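Local coordinates for UPF0141 protein yjdB (Campylobacter jejuni subsp. jejuni HB93-13, PDB 4TN0), which probably transfers phosphoethanolamine to periplasmic acceptors, as the zinc-binding, alkaline phosphatase-like catalytic domain of EptC, which is required for polymyxin resistance and motility, at residues A30-Y33 with G37-K40; P174-D177 with K183-S186. All coordinates share one frame; numbering follows the deposited sequence.

In the fold
Following the chain from its N terminus, strand 18-24 of the central mixed sheet runs into a long loop that continues to strand 53-59, and interaction 1 closes a short turn within it by bringing 37-40 back onto 30-33. Much later, in the loop after strand 146-152, interaction 2 joins 174-177 to 183-186 just where helix 186-211 begins. The two loops lie in series, neither nested nor crossed. Their centres are 19 Å apart and their nearest atoms about 6 Å, so they do not touch. Helix 186-211 links them: I190, N191, D194 and L197 meet interaction 1, and N191, T192 and N195 meet the 174-177 side of interaction 2, so N191 serves both.

Interaction 1: A30-Y33 with G37-K40; sequences AANY and GYTK
The ring of Y38 lies against the backbone of A31 and N32, and this is the dense part of the contact. The CA of N32 stands 3.7 Å from the ring centroid, close to its normal, a CH-pi contact over one face. Near the rim, Y38 CD1 comes within 3.2 Å of A31 O. Further out the N32 amide stacks over the hydroxyl end of the ring, the two planes 25° apart, with N32 ND2 3.6 Å from Y38 CZ. Y38 reaches this position because its CG is anti to the backbone N (chi1 180°), which carries the ring back over A31 and N32. On its other face the backbone N of K40 sits above the ring centre.

One hydrogen bond closes the turn: Y38 N donates to Y33 O at 3.0 Å, with an N-H...O angle of 153°. Behind it Y33 N is bonded to A30 O, and the Y33 side chain leaves the contact for strand 252-259, where it packs on P254 and I256; its hydroxyl bonds Y223. The loop belongs to the alkaline phosphatase-like domain, between strands 18-24 and 53-59, and the Y33 side chain is about 13 Å from the bound zinc. G37 is the exposed, thinly packed end of the contact: its N is 3.4 Å from Y33 O, too poorly angled for a bond, and its positive phi is readily adopted by glycine.

N32 ND2 and Y38 OH are close but poorly angled for a bond to each other. Both instead bond the D194 carboxylate of helix 186-211, at OD1 and OD2 respectively, while R29 NE holds N32 OD1. Stacked amide and phenol thus share one acidic anchor, which fixes the loop to the helix and would probably help to stabilise a negative charge on D194.

Interaction 2: P174-D177 with K183-S186; sequences PTCD and KCDS
C176 and C184 are joined by a disulfide, their SG atoms 2.0 Å apart, and no other pair of residues touches across the two segments. The CB-SG-SG-CB torsion of 88° is close to the 90° expected of a relaxed disulfide. The two halves reach the bond differently: C176 SG extends anti to its own backbone N (chi1 174°), whereas C184 SG lies anti to its carbonyl carbon (chi1 -74°), and the CA atoms end 5.9 Å apart. The bond closes a covalent loop in the alkaline phosphatase-like domain, ahead of helix 186-211, with D185 at the N-cap position though its side chain makes no capping bond. Next come the contacts that place the C176 side of this loop. C176 N donates to T192 OG1 in that helix, and P174 O, on a residue that follows a cis peptide bond, accepts from N191 ND2. On the side away from the disulfide, T175 OG1 donates to D177 OD1 at 2.7 Å, meeting its syn side somewhat out of the carboxylate plane. Beyond C184, K183 extends outward to a salt bridge with E180.

Interaction 1: A30-Y33 with G37-K40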
loop_
_atom_site.group_PDB
_atom_site.type_symbol
_atom_site.label_atom_id
_atom_site.label_comp_id
_atom_site.label_asym_id
_atom_site.label_seq_id
_atom_site.Cartn_x
_atom_site.Cartn_y
_atom_site.Cartn_z
ATOM N N ALA A 30 -6.983 4.666 8.125
ATOM C CA ALA A 30 -5.984 5.011 9.138
ATOM C C ALA A 30 -6.548 5.071 10.556
ATOM O O ALA A 30 -5.855 4.716 11.511
ATOM C CB ALA A 30 -5.319 6.355 8.780
ATOM N N ALA A 31 -7.782 5.565 10.690
ATOM C CA ALA A 31 -8.426 5.790 11.990
ATOM C C ALA A 31 -8.492 4.528 12.853
ATOM O O ALA A 31 -8.776 4.603 14.047
ATOM C CB ALA A 31 -9.833 6.360 11.796
ATOM N N ASN A 32 -8.285 3.364 12.248
ATOM C CA ASN A 32 -8.368 2.109 13.003
ATOM C C ASN A 32 -7.005 1.435 13.126
ATOM O O ASN A 32 -6.904 0.228 13.285
ATOM C CB ASN A 32 -9.369 1.150 12.371
ATOM C CG ASN A 32 -10.807 1.574 12.592
ATOM O OD1 ASN A 32 -11.182 2.717 12.339
ATOM N ND2 ASN A 32 -11.619 0.651 13.064
ATOM N N TYR A 33 -5.953 2.231 13.006
ATOM C CA TYR A 33 -4.598 1.752 13.216
ATOM C C TYR A 33 -4.135 2.119 14.634
ATOM O O TYR A 33 -4.208 3.280 15.050
ATOM C CB TYR A 33 -3.667 2.307 12.125
ATOM C CG TYR A 33 -3.700 1.430 10.896
ATOM C CD1 TYR A 33 -4.865 1.306 10.143
ATOM C CD2 TYR A 33 -2.579 0.684 10.508
ATOM C CE1 TYR A 33 -4.921 0.472 9.036
ATOM C CE2 TYR A 33 -2.617 -0.152 9.394
ATOM C CZ TYR A 33 -3.801 -0.260 8.670
ATOM O OH TYR A 33 -3.872 -1.075 7.570
ATOM N N GLY A 37 -2.688 5.442 17.251
ATOM C CA GLY A 37 -3.449 5.849 18.416
ATOM C C GLY A 37 -4.886 5.361 18.502
ATOM O O GLY A 37 -5.677 5.896 19.287
ATOM N N TYR A 38 -5.242 4.382 17.675
ATOM C CA TYR A 38 -6.526 3.697 17.832
ATOM C C TYR A 38 -6.454 2.804 19.072
ATOM O O TYR A 38 -5.516 2.034 19.234
ATOM C CB TYR A 38 -6.856 2.890 16.571
ATOM C CG TYR A 38 -8.164 2.123 16.561
ATOM C CD1 TYR A 38 -9.394 2.771 16.648
ATOM C CD2 TYR A 38 -8.163 0.743 16.401
ATOM C CE1 TYR A 38 -10.593 2.050 16.612
ATOM C CE2 TYR A 38 -9.339 0.024 16.359
ATOM C CZ TYR A 38 -10.550 0.670 16.464
ATOM O OH TYR A 38 -11.700 -0.098 16.418
ATOM N N THR A 39 -7.444 2.890 19.946
ATOM C CA THR A 39 -7.333 2.198 21.223
ATOM C C THR A 39 -8.321 1.029 21.474
ATOM O O THR A 39 -8.042 0.159 22.297
ATOM C CB THR A 39 -7.485 3.220 22.343
ATOM O OG1 THR A 39 -8.638 4.013 22.065
ATOM C CG2 THR A 39 -6.305 4.152 22.353
ATOM N N LYS A 40 -9.421 0.972 20.727
ATOM C CA LYS A 40 -10.454 -0.044 20.937
ATOM C C LYS A 40 -9.865 -1.434 20.747
ATOM O O LYS A 40 -9.975 -2.274 21.628
ATOM C CB LYS A 40 -11.629 0.173 19.981
ATOM C CG LYS A 40 -12.710 -0.923 19.979
ATOM C CD LYS A 40 -13.917 -0.554 20.836
ATOM C CE LYS A 40 -14.948 -1.696 20.880
ATOM N NZ LYS A 40 -15.436 -2.130 19.524
#

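Interaction 2: P174-D177 with K183-S186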
loop_
_atom_site.group_PDB
_atom_site.type_symbol
_atom_site.label_atom_id
_atom_site.label_comp_id
_atom_site.label_asym_id
_atom_site.label_seq_id
_atom_site.Cartn_x
_atom_site.Cartn_y
_atom_site.Cartn_z
ATOM N N PRO A 174 -17.681 -9.774 19.627
ATOM C CA PRO A 174 -18.342 -10.537 18.553
ATOM C C PRO A 174 -18.074 -9.935 17.165
ATOM O O PRO A 174 -17.523 -8.846 17.102
ATOM C CB PRO A 174 -19.820 -10.442 18.916
ATOM C CG PRO A 174 -19.935 -9.121 19.667
ATOM C CD PRO A 174 -18.639 -8.976 20.424
ATOM N N THR A 175 -18.431 -10.655 16.103
ATOM C CA THR A 175 -18.199 -10.239 14.735
ATOM C C THR A 175 -19.480 -10.161 13.899
ATOM O O THR A 175 -20.549 -10.625 14.306
ATOM C CB THR A 175 -17.221 -11.218 14.018
ATOM O OG1 THR A 175 -17.835 -12.508 13.876
ATOM C CG2 THR A 175 -15.908 -11.344 14.786
ATOM N N CYS A 176 -19.355 -9.593 12.708
ATOM C CA CYS A 176 -20.472 -9.430 11.787
ATOM C C CYS A 176 -20.234 -10.332 10.590
ATOM O O CYS A 176 -19.516 -9.949 9.671
ATOM C CB CYS A 176 -20.590 -7.959 11.365
ATOM S SG CYS A 176 -21.791 -7.537 10.089
ATOM N N ASP A 177 -20.801 -11.539 10.610
ATOM C CA ASP A 177 -20.469 -12.549 9.596
ATOM C C ASP A 177 -21.529 -12.563 8.497
ATOM O O ASP A 177 -22.121 -13.593 8.176
ATOM C CB ASP A 177 -20.313 -13.936 10.244
ATOM C CG ASP A 177 -19.263 -13.953 11.367
ATOM O OD1 ASP A 177 -18.273 -13.200 11.319
ATOM O OD2 ASP A 177 -19.477 -14.666 12.367
ATOM N N LYS A 183 -27.639 -4.820 9.452
ATOM C CA LYS A 183 -28.286 -5.690 10.452
ATOM C C LYS A 183 -27.419 -5.888 11.699
ATOM O O LYS A 183 -27.942 -6.076 12.792
ATOM C CB LYS A 183 -28.607 -7.058 9.840
ATOM C CG LYS A 183 -29.604 -6.966 8.711
ATOM C CD LYS A 183 -29.854 -8.289 8.052
ATOM C CE LYS A 183 -31.042 -8.166 7.126
ATOM N NZ LYS A 183 -31.324 -9.370 6.289
ATOM N N CYS A 184 -26.107 -5.738 11.553
ATOM C CA CYS A 184 -25.165 -6.005 12.637
ATOM C C CYS A 184 -25.102 -4.857 13.653
ATOM O O CYS A 184 -25.264 -3.689 13.298
ATOM C CB CYS A 184 -23.746 -6.232 12.073
ATOM S SG CYS A 184 -23.453 -7.826 11.245
ATOM N N ASP A 185 -24.878 -5.187 14.921
ATOM C CA ASP A 185 -24.465 -4.173 15.875
ATOM C C ASP A 185 -23.193 -3.528 15.361
ATOM O O ASP A 185 -22.352 -4.199 14.743
ATOM C CB ASP A 185 -24.232 -4.786 17.241
ATOM C CG ASP A 185 -25.514 -5.190 17.914
ATOM O OD1 ASP A 185 -26.214 -4.281 18.411
ATOM O OD2 ASP A 185 -25.823 -6.403 17.962
ATOM N N SER A 186 -23.031 -2.238 15.599
ATOM C CA SER A 186 -21.914 -1.539 14.980
ATOM C C SER A 186 -20.585 -1.975 15.603
ATOM O O SER A 186 -19.570 -2.062 14.888
ATOM C CB SER A 186 -22.099 -0.008 15.030
ATOM O OG SER A 186 -22.084 0.490 16.346
#